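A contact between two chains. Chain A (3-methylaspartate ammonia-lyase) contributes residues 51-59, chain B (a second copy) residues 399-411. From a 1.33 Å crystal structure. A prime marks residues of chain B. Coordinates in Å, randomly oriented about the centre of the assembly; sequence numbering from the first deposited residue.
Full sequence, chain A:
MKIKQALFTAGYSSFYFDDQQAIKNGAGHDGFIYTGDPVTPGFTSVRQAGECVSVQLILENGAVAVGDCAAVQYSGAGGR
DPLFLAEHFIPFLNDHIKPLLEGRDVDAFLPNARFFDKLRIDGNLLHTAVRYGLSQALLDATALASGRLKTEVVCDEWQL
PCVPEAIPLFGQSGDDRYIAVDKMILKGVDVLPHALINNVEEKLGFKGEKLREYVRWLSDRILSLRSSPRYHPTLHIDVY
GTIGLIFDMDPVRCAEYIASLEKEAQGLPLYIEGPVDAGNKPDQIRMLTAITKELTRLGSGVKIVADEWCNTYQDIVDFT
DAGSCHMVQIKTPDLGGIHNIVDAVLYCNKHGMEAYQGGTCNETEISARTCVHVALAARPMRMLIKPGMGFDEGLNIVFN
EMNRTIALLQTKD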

ATOM      1  N   GLU A  51     -12.451   3.264  -6.548  1.00 10.90           N
ATOM      2  CA  GLU A  51     -13.109   1.979  -6.340  1.00 11.38           C
ATOM      3  C   GLU A  51     -12.557   0.917  -7.246  1.00 10.63           C
ATOM      4  O   GLU A  51     -11.980   1.210  -8.297  1.00 11.48           O
ATOM      5  CB  GLU A  51     -14.616   2.079  -6.556  1.00 12.13           C
ATOM      6  CG  GLU A  51     -15.282   3.037  -5.585  1.00 14.38           C
ATOM      7  CD  GLU A  51     -16.792   3.015  -5.633  1.00 16.62           C
ATOM      8  OE1 GLU A  51     -17.383   2.004  -6.063  1.00 18.14           O
ATOM      9  OE2 GLU A  51     -17.390   4.015  -5.190  1.00 20.92           O
ATOM     10  N   CYS A  52     -12.717  -0.324  -6.822  1.00 10.63           N
ATOM     11  CA  CYS A  52     -12.350  -1.457  -7.641  1.00 10.73           C
ATOM     12  C   CYS A  52     -13.394  -2.548  -7.467  1.00 10.29           C
ATOM     13  O   CYS A  52     -14.271  -2.468  -6.618  1.00 10.34           O
ATOM     14  CB  CYS A  52     -10.965  -1.979  -7.251  1.00 10.66           C
ATOM     15  SG  CYS A  52     -10.862  -2.536  -5.530  1.00 12.37           S
ATOM     16  N   VAL A  53     -13.294  -3.569  -8.304  1.00 10.24           N
ATOM     17  CA  VAL A  53     -14.074  -4.782  -8.126  1.00 10.63           C
ATOM     18  C   VAL A  53     -13.106  -5.945  -8.165  1.00 10.12           C
ATOM     19  O   VAL A  53     -12.413  -6.154  -9.164  1.00 10.59           O
ATOM     20  CB  VAL A  53     -15.158  -4.982  -9.194  1.00 11.15           C
ATOM     21  CG1 VAL A  53     -15.804  -6.370  -9.045  1.00 11.47           C
ATOM     22  CG2 VAL A  53     -16.197  -3.885  -9.106  1.00 12.07           C
ATOM     23  N   SER A  54     -13.035  -6.697  -7.072  1.00 10.08           N
ATOM     24  CA  SER A  54     -12.194  -7.871  -7.031  1.00 10.48           C
ATOM     25  C   SER A  54     -12.906  -9.032  -7.699  1.00 10.48           C
ATOM     26  O   SER A  54     -14.088  -9.258  -7.476  1.00 12.28           O
ATOM     27  CB  SER A  54     -11.858  -8.275  -5.598  1.00 10.71           C
ATOM     28  OG  SER A  54     -10.989  -7.358  -4.953  1.00 11.01           O
ATOM     29  N   VAL A  55     -12.148  -9.748  -8.511  1.00 10.29           N
ATOM     30  CA  VAL A  55     -12.597 -10.956  -9.179  1.00 10.34           C
ATOM     31  C   VAL A  55     -11.902 -12.132  -8.509  1.00 10.41           C
ATOM     32  O   VAL A  55     -10.687 -12.130  -8.373  1.00 10.91           O
ATOM     33  CB  VAL A  55     -12.170 -10.938 -10.673  1.00 11.07           C
ATOM     34  CG1 VAL A  55     -12.696 -12.162 -11.404  1.00 11.54           C
ATOM     35  CG2 VAL A  55     -12.659  -9.657 -11.338  1.00 11.27           C
ATOM     36  N   GLN A  56     -12.678 -13.105  -8.049  1.00 10.44           N
ATOM     37  CA  GLN A  56     -12.117 -14.320  -7.490  1.00 10.53           C
ATOM     38  C   GLN A  56     -12.684 -15.485  -8.277  1.00 11.05           C
ATOM     39  O   GLN A  56     -13.896 -15.577  -8.472  1.00 11.45           O
ATOM     40  CB  GLN A  56     -12.480 -14.456  -6.013  1.00 10.58           C
ATOM     41  CG  GLN A  56     -11.858 -13.376  -5.154  1.00 10.71           C
ATOM     42  CD  GLN A  56     -12.180 -13.561  -3.693  1.00 10.66           C
ATOM     43  OE1 GLN A  56     -11.328 -14.018  -2.932  1.00 11.56           O
ATOM     44  NE2 GLN A  56     -13.409 -13.243  -3.303  1.00 10.68           N
ATOM     45  N   LEU A  57     -11.794 -16.366  -8.710  1.00 10.75           N
ATOM     46  CA  LEU A  57     -12.195 -17.536  -9.475  1.00 11.21           C
ATOM     47  C   LEU A  57     -11.779 -18.761  -8.691  1.00 11.46           C
ATOM     48  O   LEU A  57     -10.599 -19.039  -8.539  1.00 11.92           O
ATOM     49  CB  LEU A  57     -11.509 -17.542 -10.839  1.00 11.43           C
ATOM     50  CG  LEU A  57     -11.646 -16.270 -11.677  1.00 11.64           C
ATOM     51  CD1 LEU A  57     -10.836 -16.385 -12.949  1.00 11.76           C
ATOM     52  CD2 LEU A  57     -13.081 -15.958 -12.030  1.00 12.18           C
ATOM     53  N   ILE A  58     -12.760 -19.474  -8.155  1.00 11.83           N
ATOM     54  CA  ILE A  58     -12.497 -20.705  -7.424  1.00 12.80           C
ATOM     55  C   ILE A  58     -12.414 -21.795  -8.467  1.00 13.07           C
ATOM     56  O   ILE A  58     -13.371 -22.001  -9.222  1.00 12.98           O
ATOM     57  CB  ILE A  58     -13.621 -21.018  -6.432  1.00 13.15           C
ATOM     58  CG1 ILE A  58     -13.816 -19.869  -5.444  1.00 14.47           C
ATOM     59  CG2 ILE A  58     -13.320 -22.290  -5.679  1.00 13.99           C
ATOM     60  CD1 ILE A  58     -15.006 -20.071  -4.549  1.00 15.91           C
ATOM     61  N   LEU A  59     -11.278 -22.479  -8.507  1.00 13.06           N
ATOM     62  CA  LEU A  59     -11.044 -23.537  -9.492  1.00 14.04           C
ATOM     63  C   LEU A  59     -11.425 -24.904  -8.956  1.00 15.56           C
ATOM     64  O   LEU A  59     -11.637 -25.071  -7.763  1.00 15.80           O
ATOM     65  CB  LEU A  59      -9.576 -23.570  -9.881  1.00 13.73           C
ATOM     66  CG  LEU A  59      -8.945 -22.227 -10.268  1.00 13.68           C
ATOM     67  CD1 LEU A  59      -7.527 -22.452 -10.759  1.00 14.48           C
ATOM     68  CD2 LEU A  59      -9.757 -21.495 -11.324  1.00 13.46           C
TER
ATOM     69  N   PHE B 399      -9.367  -3.759   3.803  1.00  8.92           N
ATOM     70  CA  PHE B 399     -10.801  -3.820   3.532  1.00  9.28           C
ATOM     71  C   PHE B 399     -11.091  -4.819   2.422  1.00  8.94           C
ATOM     72  O   PHE B 399     -12.021  -5.619   2.541  1.00  9.56           O
ATOM     73  CB  PHE B 399     -11.280  -2.422   3.133  1.00  9.75           C
ATOM     74  CG  PHE B 399     -12.763  -2.249   2.974  1.00 11.45           C
ATOM     75  CD1 PHE B 399     -13.611  -2.196   4.070  1.00 13.04           C
ATOM     76  CD2 PHE B 399     -13.301  -1.987   1.734  1.00 13.10           C
ATOM     77  CE1 PHE B 399     -14.967  -1.970   3.912  1.00 14.35           C
ATOM     78  CE2 PHE B 399     -14.648  -1.754   1.586  1.00 13.76           C
ATOM     79  CZ  PHE B 399     -15.476  -1.735   2.677  1.00 13.88           C
ATOM     80  N   ASN B 400     -10.317  -4.781   1.338  1.00  8.69           N
ATOM     81  CA  ASN B 400     -10.651  -5.650   0.210  1.00  9.03           C
ATOM     82  C   ASN B 400     -10.364  -7.120   0.510  1.00  8.87           C
ATOM     83  O   ASN B 400     -11.129  -7.989   0.092  1.00  9.50           O
ATOM     84  CB  ASN B 400      -9.964  -5.231  -1.079  1.00  9.22           C
ATOM     85  CG  ASN B 400     -10.347  -3.842  -1.522  1.00  9.41           C
ATOM     86  OD1 ASN B 400     -11.198  -3.171  -0.930  1.00 10.57           O
ATOM     87  ND2 ASN B 400      -9.729  -3.413  -2.594  1.00 11.26           N
ATOM     88  N   GLU B 401      -9.279  -7.422   1.220  1.00  9.08           N
ATOM     89  CA  GLU B 401      -9.064  -8.810   1.614  1.00  9.67           C
ATOM     90  C   GLU B 401     -10.203  -9.268   2.507  1.00  9.45           C
ATOM     91  O   GLU B 401     -10.679 -10.395   2.390  1.00  9.95           O
ATOM     92  CB  GLU B 401      -7.740  -8.995   2.336  1.00  9.89           C
ATOM     93  CG  GLU B 401      -7.465 -10.445   2.731  1.00  9.72           C
ATOM     94  CD  GLU B 401      -7.128 -11.373   1.563  1.00 10.55           C
ATOM     95  OE1 GLU B 401      -7.017 -10.900   0.418  1.00 11.39           O
ATOM     96  OE2 GLU B 401      -6.951 -12.584   1.804  1.00 10.87           O
HETATM   97  N   MSE B 402     -10.632  -8.407   3.425  1.00  9.54           N
HETATM   98  CA  MSE B 402     -11.724  -8.750   4.315  1.00  9.96           C
HETATM   99  C   MSE B 402     -12.988  -9.105   3.545  1.00 10.00           C
HETATM  100  O   MSE B 402     -13.597 -10.142   3.781  1.00 10.45           O
HETATM  101  CB  MSE B 402     -11.973  -7.580   5.255  1.00 10.34           C
HETATM  102  CG  MSE B 402     -13.012  -7.843   6.310  1.00 10.91           C
HETATM  103 SE   MSE B 402     -13.248  -6.318   7.466  1.00 17.95          SE
HETATM  104  CE  MSE B 402     -14.251  -5.207   6.198  1.00 15.59           C
ATOM    105  N   ASN B 403     -13.373  -8.244   2.619  1.00 10.06           N
ATOM    106  CA  ASN B 403     -14.588  -8.489   1.863  1.00 10.56           C
ATOM    107  C   ASN B 403     -14.461  -9.653   0.880  1.00  9.97           C
ATOM    108  O   ASN B 403     -15.428 -10.392   0.689  1.00 10.44           O
ATOM    109  CB  ASN B 403     -15.083  -7.206   1.229  1.00 10.77           C
ATOM    110  CG  ASN B 403     -15.523  -6.197   2.280  1.00 12.26           C
ATOM    111  OD1 ASN B 403     -16.210  -6.549   3.243  1.00 14.26           O
ATOM    112  ND2 ASN B 403     -15.124  -4.944   2.105  1.00 13.76           N
ATOM    113  N   ARG B 404     -13.291  -9.826   0.274  1.00  9.63           N
ATOM    114  CA  ARG B 404     -13.076 -11.005  -0.570  1.00  9.75           C
ATOM    115  C   ARG B 404     -13.260 -12.267   0.243  1.00  9.98           C
ATOM    116  O   ARG B 404     -13.851 -13.234  -0.217  1.00 10.41           O
ATOM    117  CB  ARG B 404     -11.659 -11.020  -1.150  1.00 10.08           C
ATOM    118  CG  ARG B 404     -11.451 -10.166  -2.377  1.00  9.93           C
ATOM    119  CD  ARG B 404     -10.118 -10.444  -3.045  1.00  9.91           C
ATOM    120  NE  ARG B 404      -8.968 -10.061  -2.233  1.00 10.02           N
ATOM    121  CZ  ARG B 404      -8.418  -8.858  -2.218  1.00  9.20           C
ATOM    122  NH1 ARG B 404      -8.944  -7.873  -2.932  1.00  9.55           N
ATOM    123  NH2 ARG B 404      -7.349  -8.634  -1.471  1.00  9.95           N
ATOM    124  N   THR B 405     -12.690 -12.265   1.440  1.00 10.28           N
ATOM    125  CA  THR B 405     -12.688 -13.454   2.274  1.00  9.94           C
ATOM    126  C   THR B 405     -14.088 -13.769   2.777  1.00 10.58           C
ATOM    127  O   THR B 405     -14.511 -14.929   2.785  1.00 11.03           O
ATOM    128  CB  THR B 405     -11.687 -13.302   3.415  1.00 10.43           C
ATOM    129  OG1 THR B 405     -10.376 -13.099   2.863  1.00 10.48           O
ATOM    130  CG2 THR B 405     -11.579 -14.584   4.233  1.00 10.65           C
ATOM    131  N   ILE B 406     -14.831 -12.751   3.179  1.00 10.72           N
ATOM    132  CA  ILE B 406     -16.214 -12.957   3.569  1.00 11.54           C
ATOM    133  C   ILE B 406     -17.001 -13.597   2.422  1.00 11.91           C
ATOM    134  O   ILE B 406     -17.760 -14.542   2.625  1.00 12.54           O
ATOM    135  CB  ILE B 406     -16.830 -11.629   4.012  1.00 11.40           C
ATOM    136  CG1 ILE B 406     -16.242 -11.236   5.368  1.00 11.94           C
ATOM    137  CG2 ILE B 406     -18.356 -11.720   4.089  1.00 12.19           C
ATOM    138  CD1 ILE B 406     -16.594  -9.844   5.810  1.00 13.45           C
ATOM    139  N   ALA B 407     -16.795 -13.112   1.204  1.00 11.48           N
ATOM    140  CA  ALA B 407     -17.484 -13.674   0.047  1.00 12.31           C
ATOM    141  C   ALA B 407     -17.131 -15.149  -0.148  1.00 12.41           C
ATOM    142  O   ALA B 407     -18.005 -15.965  -0.452  1.00 13.45           O
ATOM    143  CB  ALA B 407     -17.161 -12.875  -1.189  1.00 12.78           C
ATOM    144  N   LEU B 408     -15.867 -15.508   0.012  1.00 12.57           N
ATOM    145  CA  LEU B 408     -15.459 -16.894  -0.139  1.00 13.38           C
ATOM    146  C   LEU B 408     -16.102 -17.747   0.940  1.00 13.77           C
ATOM    147  O   LEU B 408     -16.557 -18.867   0.686  1.00 14.94           O
ATOM    148  CB  LEU B 408     -13.946 -17.037  -0.046  1.00 13.23           C
ATOM    149  CG  LEU B 408     -13.137 -16.492  -1.226  1.00 13.38           C
ATOM    150  CD1 LEU B 408     -11.661 -16.575  -0.953  1.00 14.13           C
ATOM    151  CD2 LEU B 408     -13.465 -17.220  -2.523  1.00 14.14           C
ATOM    152  N   LEU B 409     -16.127 -17.247   2.164  1.00 14.28           N
ATOM    153  CA  LEU B 409     -16.695 -18.021   3.263  1.00 15.11           C
ATOM    154  C   LEU B 409     -18.179 -18.280   3.038  1.00 15.98           C
ATOM    155  O   LEU B 409     -18.700 -19.323   3.450  1.00 17.29           O
ATOM    156  CB  LEU B 409     -16.493 -17.294   4.582  1.00 14.94           C
ATOM    157  CG  LEU B 409     -15.073 -17.237   5.117  1.00 15.79           C
ATOM    158  CD1 LEU B 409     -15.023 -16.243   6.274  1.00 16.15           C
ATOM    159  CD2 LEU B 409     -14.585 -18.622   5.554  1.00 17.28           C
ATOM    160  N   GLN B 410     -18.857 -17.342   2.384  1.00 16.92           N
ATOM    161  CA  GLN B 410     -20.291 -17.454   2.103  1.00 18.66           C
ATOM    162  C   GLN B 410     -20.612 -18.456   0.987  1.00 20.11           C
ATOM    163  O   GLN B 410     -21.784 -18.762   0.752  1.00 21.15           O
ATOM    164  CB  GLN B 410     -20.867 -16.075   1.759  1.00 18.77           C
ATOM    165  CG  GLN B 410     -20.918 -15.137   2.963  1.00 19.18           C
ATOM    166  CD  GLN B 410     -21.217 -13.701   2.598  1.00 20.95           C
ATOM    167  OE1 GLN B 410     -21.041 -13.293   1.453  1.00 22.50           O
ATOM    168  NE2 GLN B 410     -21.654 -12.927   3.573  1.00 20.52           N
ATOM    169  N   THR B 411     -19.592 -18.968   0.300  1.00 21.27           N
ATOM    170  CA  THR B 411     -19.825 -19.960  -0.754  1.00 22.43           C
ATOM    171  C   THR B 411     -20.154 -21.316  -0.155  1.00 23.15           C
ATOM    172  O   THR B 411     -20.687 -22.187  -0.847  1.00 24.32           O
ATOM    173  CB  THR B 411     -18.602 -20.088  -1.697  1.00 22.64           C
ATOM    174  OG1 THR B 411     -18.949 -20.876  -2.844  1.00 26.72           O
ATOM    175  CG2 THR B 411     -17.472 -20.830  -1.065  1.00 21.32           C
TER

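Two hydrogen bonds, both involving Arg404′, join the strand of chain A to the helix of chain B. In the first, the guanidinium of Arg404′ donates from NH1 to the hydroxyl oxygen OG of Ser54, 2.9 Å away, with an N-H...acceptor angle of 147°. The serine oxygen lies at the edge of the guanidinium and near its plane, where the N-H bonds point. In the second, the side-chain amide of Gln56 donates from NE2 to the backbone oxygen O of Arg404′ at 3.1 Å, and the angle of 164° makes this the straighter of the two. Arg404′ thus serves as donor through its side chain and as acceptor through its main chain, to strand residues two positions apart.

The guanidinium is also held from within its own helix. Glu401′, one turn earlier, forms a salt bridge with it, OE1 lying 3.0 Å from NH2 of Arg404′; a weak hydrogen bond from NE of Arg404′ to the same OE1 spans 3.4 Å. The CA-to-CB bond of Glu401′ points away from the strand, but its carboxylate comes nearer and meets the arginine, leaving NH1 to reach Ser54. The carbonyl that receives Gln56 likewise has a second partner: O of Arg404′ accepts the helical hydrogen bond from N of Leu408′ at 3.0 Å. A carbonyl oxygen can take two donors, so the contact with chain A does not cost the helix its own bond.

The backbones run obliquely. The axes of strand and helix approach to 9.9 Å, with 40° between their N-to-C directions, and the nearest CA atoms are those of Ser54 and Arg404′, 7.2 Å apart. The alternation of the strand decides which of its side chains take part: Cys52, Ser54, Gln56 and Ile58 point toward the helix, whereas Val53, Val55 and Leu57 point away. On the helix, Asn400′, Arg404′, Ala407′ and Leu408′ supply the contacts; steps of three or four residues, from Asn400′ to Arg404′ and on to Ala407′ and Leu408′, return to the same side of the helix. Thr411′, three residues after Leu408′, adds a contact at the edge.

Gln56 has the largest area covered by the opposite stretch. Its chi1 of -65° (m) and chi2 of -178° (t) carry the amide out to the helix, where OE1 lies 3.5 Å from CB of Arg404′ and 3.3 Å from CD1 of Leu408′, while NE2 passes 4.3 Å from CB of Ala407′. Farther along the strand the contact becomes apolar. CD1 of Ile58 packs against CD2 of Leu408′ at 3.8 Å; the CA-to-CB bond of Leu408′ points sideways relative to the strand, but the end of its side chain comes nearer. CG2 of Thr411′ lies 4.3 Å from CD1 of Ile58 in a looser contact. Toward the other end, SG of Cys52 sits 3.3 Å from ND2 of Asn400′, whose amide has hydrogen-bonding partners elsewhere in the structure. Together the two stretches bury 386 Å², counting both sides.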